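Local coordinates for protein D-xylonate dehydratase (Caulobacter crescentus, PDB 5OYN) that catalyses the dehydration of D-xylonate, and with similar efficiency D-gluconate, to the corresponding 2-dehydro-3-deoxy sugar acids, using a [2Fe-2S] cluster and magnesium, at residues E274-G284 with D308-V319; Q290-H299 with L576-V586. All coordinates share one frame; numbering follows the deposited sequence.

Contact 1 (E274-G284 with D308-V319); sequences ENAIALVAAAG and DWRAAYDIPLIV
I277 lays its CD1 methyl over one face of the W309 indole, 3.7 Å from the centroid of the six-membered ring and 10° off its normal, a CH-pi contact. The two branches of the isoleucine divide the work: CG1, anti to the carbonyl carbon (chi1 -63°), carries CD1 over the ring, while CG2 packs on A312 CB at 3.7 Å and also meets the ring at W309 CE3. Without the indole, as with an alanine here, I277 CD1 would probably lose its aromatic partner, and a gap would be likely to open toward helix 289-299. Farther along, A281 CB meets I315 CB, and A282 CB touches both I315 CG2 and I318 CG1. The helix 270-282 ends in a Schellman motif with G284 as its C-prime residue, and there A282 O takes a hydrogen bond from I318 N (2.8 Å, straight at the hydrogen). At the other end, E274 OE2 and D308 OD1 stand 3.8 Å apart, but the other oxygens are engaged, E274 OE1 in a hydrogen bond with H352 and D308 OD2 in a salt bridge with K270, which probably offsets the repulsion. The contact is thus mainly apolar, with one backbone bond fixing the following chain to the helix end.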
loop_
_atom_site.group_PDB
_atom_site.type_symbol
_atom_site.label_atom_id
_atom_site.label_comp_id
_atom_site.label_asym_id
_atom_site.label_seq_id
_atom_site.Cartn_x
_atom_site.Cartn_y
_atom_site.Cartn_z
ATOM N N GLU A 274 21.095 33.033 10.279
ATOM C CA GLU A 274 22.433 33.088 10.861
ATOM C C GLU A 274 22.698 31.877 11.753
ATOM O O GLU A 274 23.845 31.420 11.853
ATOM C CB GLU A 274 22.624 34.390 11.653
ATOM C CG GLU A 274 22.632 35.671 10.809
ATOM C CD GLU A 274 22.951 36.941 11.622
ATOM O OE1 GLU A 274 22.273 37.163 12.648
ATOM O OE2 GLU A 274 23.878 37.709 11.238
ATOM N N ASN A 275 21.656 31.349 12.404
ATOM C CA ASN A 275 21.798 30.107 13.166
ATOM C C ASN A 275 22.155 28.939 12.253
ATOM O O ASN A 275 23.054 28.140 12.559
ATOM C CB ASN A 275 20.509 29.814 13.930
ATOM C CG ASN A 275 20.367 30.682 15.156
ATOM O OD1 ASN A 275 21.296 31.403 15.517
ATOM N ND2 ASN A 275 19.212 30.622 15.806
ATOM N N ALA A 276 21.462 28.835 11.120
ATOM C CA ALA A 276 21.757 27.775 10.166
ATOM C C ALA A 276 23.198 27.870 9.685
ATOM O O ALA A 276 23.941 26.878 9.716
ATOM C CB ALA A 276 20.775 27.837 8.993
ATOM N N ILE A 277 23.612 29.070 9.256
ATOM C CA ILE A 277 24.990 29.304 8.816
ATOM C C ILE A 277 25.972 28.806 9.864
ATOM O O ILE A 277 26.969 28.146 9.544
ATOM C CB ILE A 277 25.214 30.801 8.513
ATOM C CG1 ILE A 277 24.326 31.267 7.360
ATOM C CG2 ILE A 277 26.712 31.094 8.232
ATOM C CD1 ILE A 277 24.904 32.425 6.582
ATOM N N ALA A 278 25.712 29.117 11.134
ATOM C CA ALA A 278 26.632 28.681 12.173
ATOM C C ALA A 278 26.667 27.168 12.246
ATOM O O ALA A 278 27.747 26.564 12.319
ATOM C CB ALA A 278 26.236 29.275 13.526
ATOM N N LEU A 279 25.487 26.538 12.197
ATOM C CA LEU A 279 25.428 25.086 12.266
ATOM C C LEU A 279 26.176 24.448 11.103
ATOM O O LEU A 279 26.950 23.502 11.301
ATOM C CB LEU A 279 23.980 24.625 12.288
ATOM C CG LEU A 279 23.882 23.122 12.066
ATOM C CD1 LEU A 279 24.189 22.393 13.363
ATOM C CD2 LEU A 279 22.512 22.835 11.573
ATOM N N VAL A 280 25.975 24.963 9.887
ATOM C CA VAL A 280 26.655 24.377 8.736
ATOM C C VAL A 280 28.151 24.276 8.985
ATOM O O VAL A 280 28.779 23.258 8.670
ATOM C CB VAL A 280 26.363 25.185 7.465
ATOM C CG1 VAL A 280 27.196 24.635 6.316
ATOM C CG2 VAL A 280 24.899 25.140 7.156
ATOM N N ALA A 281 28.744 25.318 9.582
ATOM C CA ALA A 281 30.198 25.345 9.711
ATOM C C ALA A 281 30.675 24.364 10.773
ATOM O O ALA A 281 31.650 23.630 10.551
ATOM C CB ALA A 281 30.673 26.758 10.028
ATOM N N ALA A 282 30.000 24.338 11.933
ATOM C CA ALA A 282 30.389 23.445 13.023
ATOM C C ALA A 282 30.229 21.973 12.658
ATOM O O ALA A 282 30.930 21.123 13.230
ATOM C CB ALA A 282 29.560 23.746 14.274
ATOM N N ALA A 283 29.327 21.660 11.724
ATOM C CA ALA A 283 29.016 20.296 11.332
ATOM C C ALA A 283 29.823 19.814 10.137
ATOM O O ALA A 283 29.555 18.723 9.638
ATOM C CB ALA A 283 27.525 20.170 11.007
ATOM N N GLY A 284 30.790 20.581 9.655
ATOM C CA GLY A 284 31.471 20.163 8.442
ATOM C C GLY A 284 30.542 20.035 7.256
ATOM O O GLY A 284 30.775 19.200 6.374
ATOM N N ASP A 308 28.001 37.641 5.853
ATOM C CA ASP A 308 27.339 36.672 6.712
ATOM C C ASP A 308 28.071 35.331 6.734
ATOM O O ASP A 308 28.021 34.629 7.749
ATOM C CB ASP A 308 25.896 36.514 6.272
ATOM C CG ASP A 308 25.102 37.783 6.481
ATOM O OD1 ASP A 308 24.990 38.214 7.658
ATOM O OD2 ASP A 308 24.618 38.357 5.474
ATOM N N TRP A 309 28.789 34.982 5.659
ATOM C CA TRP A 309 29.594 33.762 5.675
ATOM C C TRP A 309 30.923 33.957 6.401
ATOM O O TRP A 309 31.345 33.071 7.157
ATOM C CB TRP A 309 29.837 33.257 4.249
ATOM C CG TRP A 309 28.571 32.939 3.514
ATOM C CD1 TRP A 309 28.011 33.664 2.500
ATOM C CD2 TRP A 309 27.689 31.833 3.751
ATOM N NE1 TRP A 309 26.833 33.076 2.086
ATOM C CE2 TRP A 309 26.613 31.952 2.839
ATOM C CE3 TRP A 309 27.700 30.753 4.644
ATOM C CZ2 TRP A 309 25.568 31.026 2.789
ATOM C CZ3 TRP A 309 26.667 29.841 4.596
ATOM C CH2 TRP A 309 25.616 29.979 3.674
ATOM N N ARG A 310 31.609 35.092 6.175
ATOM C CA ARG A 310 32.844 35.377 6.914
ATOM C C ARG A 310 32.624 35.355 8.416
ATOM O O ARG A 310 33.526 34.978 9.172
ATOM C CB ARG A 310 33.440 36.736 6.512
ATOM C CG ARG A 310 33.890 36.832 5.073
ATOM C CD ARG A 310 34.174 38.221 4.528
ATOM N NE ARG A 310 35.035 38.060 3.363
ATOM C CZ ARG A 310 34.791 38.594 2.171
ATOM N NH1 ARG A 310 33.711 39.356 1.986
ATOM N NH2 ARG A 310 35.635 38.362 1.164
ATOM N N ALA A 311 31.439 35.765 8.862
ATOM C CA ALA A 311 31.110 35.709 10.282
ATOM C C ALA A 311 31.389 34.334 10.884
ATOM O O ALA A 311 31.907 34.232 12.006
ATOM C CB ALA A 311 29.640 36.083 10.470
ATOM N N ALA A 312 31.073 33.266 10.140
ATOM C CA ALA A 312 31.103 31.896 10.636
ATOM C C ALA A 312 32.396 31.146 10.322
ATOM O O ALA A 312 32.532 29.990 10.729
ATOM C CB ALA A 312 29.913 31.120 10.067
ATOM N N TYR A 313 33.355 31.767 9.631
ATOM C CA TYR A 313 34.584 31.059 9.264
ATOM C C TYR A 313 35.311 30.482 10.485
ATOM O O TYR A 313 35.845 29.366 10.424
ATOM C CB TYR A 313 35.512 31.993 8.482
ATOM C CG TYR A 313 36.852 31.377 8.121
ATOM C CD1 TYR A 313 36.918 30.165 7.435
ATOM C CD2 TYR A 313 38.049 32.004 8.463
ATOM C CE1 TYR A 313 38.133 29.600 7.102
ATOM C CE2 TYR A 313 39.271 31.440 8.141
ATOM C CZ TYR A 313 39.306 30.242 7.456
ATOM O OH TYR A 313 40.510 29.665 7.125
ATOM N N ASP A 314 35.361 31.223 11.594
ATOM C CA ASP A 314 36.128 30.799 12.760
ATOM C C ASP A 314 35.328 29.908 13.706
ATOM O O ASP A 314 35.619 29.875 14.912
ATOM C CB ASP A 314 36.672 32.013 13.516
ATOM C CG ASP A 314 35.570 32.866 14.136
ATOM O OD1 ASP A 314 34.366 32.595 13.888
ATOM O OD2 ASP A 314 35.916 33.822 14.872
ATOM N N ILE A 315 34.316 29.218 13.192
ATOM C CA ILE A 315 33.648 28.156 13.948
ATOM C C ILE A 315 34.477 26.880 13.827
ATOM O O ILE A 315 34.829 26.484 12.700
ATOM C CB ILE A 315 32.237 27.936 13.424
ATOM C CG1 ILE A 315 31.438 29.249 13.441
ATOM C CG2 ILE A 315 31.550 26.832 14.227
ATOM C CD1 ILE A 315 30.640 29.486 14.691
ATOM N N PRO A 316 34.821 26.218 14.928
ATOM C CA PRO A 316 35.541 24.944 14.820
ATOM C C PRO A 316 34.616 23.822 14.355
ATOM O O PRO A 316 33.388 23.880 14.494
ATOM C CB PRO A 316 36.043 24.688 16.242
ATOM C CG PRO A 316 35.074 25.419 17.131
ATOM C CD PRO A 316 34.494 26.571 16.321
ATOM N N LEU A 317 35.235 22.792 13.782
ATOM C CA LEU A 317 34.534 21.592 13.340
ATOM C C LEU A 317 34.350 20.660 14.527
ATOM O O LEU A 317 35.335 20.249 15.147
ATOM C CB LEU A 317 35.330 20.897 12.239
ATOM C CG LEU A 317 34.890 19.472 11.916
ATOM C CD1 LEU A 317 33.522 19.481 11.235
ATOM C CD2 LEU A 317 35.931 18.758 11.068
ATOM N N ILE A 318 33.106 20.307 14.851
ATOM C CA ILE A 318 32.857 19.500 16.042
ATOM C C ILE A 318 32.182 18.160 15.774
ATOM O O ILE A 318 32.145 17.329 16.691
ATOM C CB ILE A 318 32.068 20.279 17.114
ATOM C CG1 ILE A 318 30.848 20.963 16.514
ATOM C CG2 ILE A 318 32.980 21.282 17.807
ATOM C CD1 ILE A 318 29.908 21.485 17.585
ATOM N N VAL A 319 31.676 17.875 14.573
ATOM C CA VAL A 319 31.056 16.575 14.318
ATOM C C VAL A 319 32.035 15.696 13.554
ATOM O O VAL A 319 32.599 16.109 12.534
ATOM C CB VAL A 319 29.703 16.698 13.585
ATOM C CG1 VAL A 319 28.872 17.817 14.180
ATOM C CG2 VAL A 319 29.870 16.864 12.083
#

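Contact 2 (Q290-H299 with L576-V586); sequences QPHIVAMARH and LDTGGVLEFAV
E583 OE2 is gripped by both terminal nitrogens of R298, at 2.7 Å from NH1 and 2.6 Å from NH2. Both bonds are bent (133° and 140° at the hydrogens), as two nitrogens share one oxygen. The guanidinium comes end-on, its plane well turned from that of the carboxylate; NH1 arrives on the syn side of OE2 and NH2 nearly along the C-O axis. A bend at chi3 (64°) in the arginine and one at chi2 in the glutamate bring the groups together, although the CB of E583 points away from helix 289-299. V586 CG2 sits over one face of the guanidinium, while T578 CB and V581 CG2 approach it obliquely.

At the other end of the contact, Q290 NE2 donates to L576 O at 2.9 Å, nearly straight and in its own amide plane. That oxygen also accepts from G579 N on the opposite face of its carbonyl plane, while N509 holds Q290 OE1. Between these polar ends the backbone comes close: the CA atoms of P291 and G579, a glycine with positive phi, are 4.0 Å apart. A295 CB packs on V581 CG1 at 3.6 Å. Next to it H299 turns its ring edge to A585 CB, its ND1 weakly bonded to A295 O.

H292, on the same helix, bonds to the carboxylated lysine at position 139, a magnesium-site residue. The arrangement is a helix near the metal centre of an IlvD/Edd dehydratase, covered by a C-terminal segment that also packs on a second subunit through F584 and A585.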
loop_
_atom_site.group_PDB
_atom_site.type_symbol
_atom_site.label_atom_id
_atom_site.label_comp_id
_atom_site.label_asym_id
_atom_site.label_seq_id
_atom_site.Cartn_x
_atom_site.Cartn_y
_atom_site.Cartn_z
ATOM N N GLN A 290 25.429 26.697 0.742
ATOM C CA GLN A 290 25.508 28.142 0.552
ATOM C C GLN A 290 24.514 28.627 -0.497
ATOM O O GLN A 290 23.656 29.462 -0.165
ATOM C CB GLN A 290 26.947 28.563 0.240
ATOM C CG GLN A 290 27.089 30.025 -0.159
ATOM C CD GLN A 290 26.896 30.271 -1.644
ATOM O OE1 GLN A 290 27.612 29.719 -2.472
ATOM N NE2 GLN A 290 25.926 31.109 -1.985
ATOM N N PRO A 291 24.552 28.155 -1.753
ATOM C CA PRO A 291 23.498 28.583 -2.687
ATOM C C PRO A 291 22.106 28.347 -2.142
ATOM O O PRO A 291 21.218 29.174 -2.373
ATOM C CB PRO A 291 23.766 27.744 -3.943
ATOM C CG PRO A 291 25.168 27.352 -3.849
ATOM C CD PRO A 291 25.487 27.210 -2.389
ATOM N N HIS A 292 21.896 27.268 -1.376
ATOM C CA HIS A 292 20.553 26.938 -0.905
ATOM C C HIS A 292 20.111 27.840 0.227
ATOM O O HIS A 292 18.944 28.238 0.279
ATOM C CB HIS A 292 20.477 25.485 -0.438
ATOM C CG HIS A 292 20.667 24.494 -1.534
ATOM N ND1 HIS A 292 20.087 24.645 -2.776
ATOM C CD2 HIS A 292 21.374 23.343 -1.582
ATOM C CE1 HIS A 292 20.430 23.625 -3.543
ATOM N NE2 HIS A 292 21.213 22.821 -2.844
ATOM N N ILE A 293 21.004 28.139 1.170
ATOM C CA ILE A 293 20.595 29.010 2.266
ATOM C C ILE A 293 20.282 30.408 1.744
ATOM O O ILE A 293 19.328 31.051 2.195
ATOM C CB ILE A 293 21.659 29.025 3.373
ATOM C CG1 ILE A 293 21.636 27.687 4.118
ATOM C CG2 ILE A 293 21.393 30.158 4.334
ATOM C CD1 ILE A 293 22.700 27.544 5.170
ATOM N N VAL A 294 21.040 30.879 0.750
ATOM C CA VAL A 294 20.761 32.194 0.180
ATOM C C VAL A 294 19.428 32.173 -0.549
ATOM O O VAL A 294 18.563 33.027 -0.311
ATOM C CB VAL A 294 21.907 32.653 -0.745
ATOM C CG1 VAL A 294 21.447 33.799 -1.629
ATOM C CG2 VAL A 294 23.117 33.088 0.069
ATOM N N ALA A 295 19.243 31.189 -1.435
ATOM C CA ALA A 295 17.981 31.010 -2.154
ATOM C C ALA A 295 16.775 31.056 -1.217
ATOM O O ALA A 295 15.783 31.736 -1.494
ATOM C CB ALA A 295 18.002 29.684 -2.922
ATOM N N MET A 296 16.841 30.336 -0.100
ATOM C CA MET A 296 15.715 30.345 0.826
ATOM C C MET A 296 15.555 31.708 1.487
ATOM O O MET A 296 14.429 32.204 1.635
ATOM C CB MET A 296 15.894 29.245 1.870
ATOM C CG MET A 296 16.017 27.863 1.253
ATOM S SD MET A 296 16.783 26.674 2.365
ATOM C CE MET A 296 15.581 26.760 3.654
ATOM N N ALA A 297 16.676 32.328 1.885
ATOM C CA ALA A 297 16.659 33.672 2.463
ATOM C C ALA A 297 15.970 34.656 1.533
ATOM O O ALA A 297 14.985 35.304 1.907
ATOM C CB ALA A 297 18.086 34.126 2.764
ATOM N N ARG A 298 16.470 34.755 0.300
ATOM C CA ARG A 298 15.878 35.656 -0.679
ATOM C C ARG A 298 14.375 35.445 -0.800
ATOM O O ARG A 298 13.599 36.402 -0.719
ATOM C CB ARG A 298 16.564 35.477 -2.028
ATOM C CG ARG A 298 18.011 35.900 -2.011
ATOM C CD ARG A 298 18.505 36.187 -3.415
ATOM N NE ARG A 298 17.794 37.310 -4.017
ATOM C CZ ARG A 298 17.860 37.632 -5.306
ATOM N NH1 ARG A 298 18.609 36.914 -6.141
ATOM N NH2 ARG A 298 17.174 38.673 -5.758
ATOM N N HIS A 299 13.938 34.191 -0.953
ATOM C CA HIS A 299 12.510 33.928 -1.125
ATOM C C HIS A 299 11.698 34.289 0.108
ATOM O O HIS A 299 10.476 34.440 0.004
ATOM C CB HIS A 299 12.265 32.465 -1.494
ATOM C CG HIS A 299 12.225 32.218 -2.967
ATOM N ND1 HIS A 299 13.285 31.666 -3.657
ATOM C CD2 HIS A 299 11.259 32.460 -3.886
ATOM C CE1 HIS A 299 12.972 31.575 -4.939
ATOM N NE2 HIS A 299 11.747 32.045 -5.105
ATOM N N LEU A 576 25.045 31.501 -8.387
ATOM C CA LEU A 576 25.045 30.922 -7.045
ATOM C C LEU A 576 25.448 31.920 -5.970
ATOM O O LEU A 576 25.203 31.664 -4.784
ATOM C CB LEU A 576 25.955 29.686 -6.991
ATOM C CG LEU A 576 25.721 28.678 -8.125
ATOM C CD1 LEU A 576 26.852 27.666 -8.213
ATOM C CD2 LEU A 576 24.330 27.975 -7.987
ATOM N N ASP A 577 26.060 33.043 -6.358
ATOM C CA ASP A 577 26.227 34.169 -5.446
ATOM C C ASP A 577 24.916 34.465 -4.716
ATOM O O ASP A 577 24.891 34.594 -3.489
ATOM C CB ASP A 577 26.749 35.406 -6.222
ATOM C CG ASP A 577 25.684 36.051 -7.169
ATOM O OD1 ASP A 577 25.851 35.996 -8.414
ATOM O OD2 ASP A 577 24.691 36.644 -6.674
ATOM N N THR A 578 23.815 34.555 -5.466
ATOM C CA THR A 578 22.487 34.814 -4.921
ATOM C C THR A 578 21.576 33.597 -5.056
ATOM O O THR A 578 20.359 33.741 -5.209
ATOM C CB THR A 578 21.838 36.031 -5.590
ATOM O OG1 THR A 578 22.185 36.069 -6.987
ATOM C CG2 THR A 578 22.261 37.343 -4.885
ATOM N N GLY A 579 22.164 32.400 -5.032
ATOM C CA GLY A 579 21.413 31.179 -4.830
ATOM C C GLY A 579 20.808 30.545 -6.061
ATOM O O GLY A 579 19.837 29.792 -5.927
ATOM N N GLY A 580 21.351 30.819 -7.249
ATOM C CA GLY A 580 20.818 30.296 -8.496
ATOM C C GLY A 580 19.304 30.221 -8.529
ATOM O O GLY A 580 18.727 29.167 -8.836
ATOM N N VAL A 581 18.659 31.332 -8.166
ATOM C CA VAL A 581 17.212 31.397 -8.069
ATOM C C VAL A 581 16.644 31.903 -9.387
ATOM O O VAL A 581 17.340 32.530 -10.194
ATOM C CB VAL A 581 16.761 32.300 -6.903
ATOM C CG1 VAL A 581 17.495 31.937 -5.628
ATOM C CG2 VAL A 581 16.983 33.760 -7.255
ATOM N N LEU A 582 15.361 31.614 -9.612
ATOM C CA LEU A 582 14.589 32.296 -10.645
ATOM C C LEU A 582 14.429 33.744 -10.202
ATOM O O LEU A 582 13.635 34.050 -9.307
ATOM C CB LEU A 582 13.242 31.623 -10.842
ATOM C CG LEU A 582 13.347 30.215 -11.418
ATOM C CD1 LEU A 582 11.960 29.664 -11.777
ATOM C CD2 LEU A 582 14.265 30.238 -12.626
ATOM N N GLU A 583 15.208 34.638 -10.826
ATOM C CA GLU A 583 15.351 35.997 -10.316
ATOM C C GLU A 583 14.019 36.748 -10.322
ATOM O O GLU A 583 13.714 37.497 -9.385
ATOM C CB GLU A 583 16.412 36.733 -11.131
ATOM C CG GLU A 583 16.798 38.074 -10.552
ATOM C CD GLU A 583 17.837 37.968 -9.453
ATOM O OE1 GLU A 583 19.010 37.663 -9.762
ATOM O OE2 GLU A 583 17.480 38.193 -8.275
ATOM N N PHE A 584 13.196 36.536 -11.354
ATOM C CA PHE A 584 11.876 37.156 -11.364
ATOM C C PHE A 584 11.016 36.690 -10.192
ATOM O O PHE A 584 10.103 37.408 -9.770
ATOM C CB PHE A 584 11.164 36.848 -12.677
ATOM C CG PHE A 584 10.508 35.500 -12.700
ATOM C CD1 PHE A 584 11.194 34.392 -13.179
ATOM C CD2 PHE A 584 9.208 35.330 -12.238
ATOM C CE1 PHE A 584 10.603 33.144 -13.205
ATOM C CE2 PHE A 584 8.608 34.076 -12.256
ATOM C CZ PHE A 584 9.308 32.982 -12.738
ATOM N N ALA A 585 11.272 35.485 -9.671
ATOM C CA ALA A 585 10.331 34.848 -8.756
ATOM C C ALA A 585 10.445 35.366 -7.330
ATOM O O ALA A 585 9.464 35.302 -6.580
ATOM C CB ALA A 585 10.528 33.332 -8.769
ATOM N N VAL A 586 11.622 35.862 -6.935
ATOM C CA VAL A 586 11.820 36.357 -5.571
ATOM C C VAL A 586 10.830 37.465 -5.244
ATOM O O VAL A 586 10.367 37.586 -4.101
ATOM C CB VAL A 586 13.271 36.844 -5.402
ATOM C CG1 VAL A 586 13.552 37.185 -3.952
ATOM C CG2 VAL A 586 14.238 35.799 -5.927
#

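Helices 270-282, 289-299 and 306-312 follow one another along the chain. Contact 1 closes a short loop of 23 intervening residues, bringing the third helix and the chain after it back to the first. Contact 2 starts inside that loop, on the middle helix, and reaches 276 residues onward to 576-586, so the two contacts cross rather than nest. Their centres are about 19 Å apart, yet they touch directly: W309 CZ2 packs on Q290 CG at 3.5 Å, and V280 CG2 on I293 CD1 at 3.8 Å. Together they join three successive helices of the N-terminal family region to a segment near the C terminus.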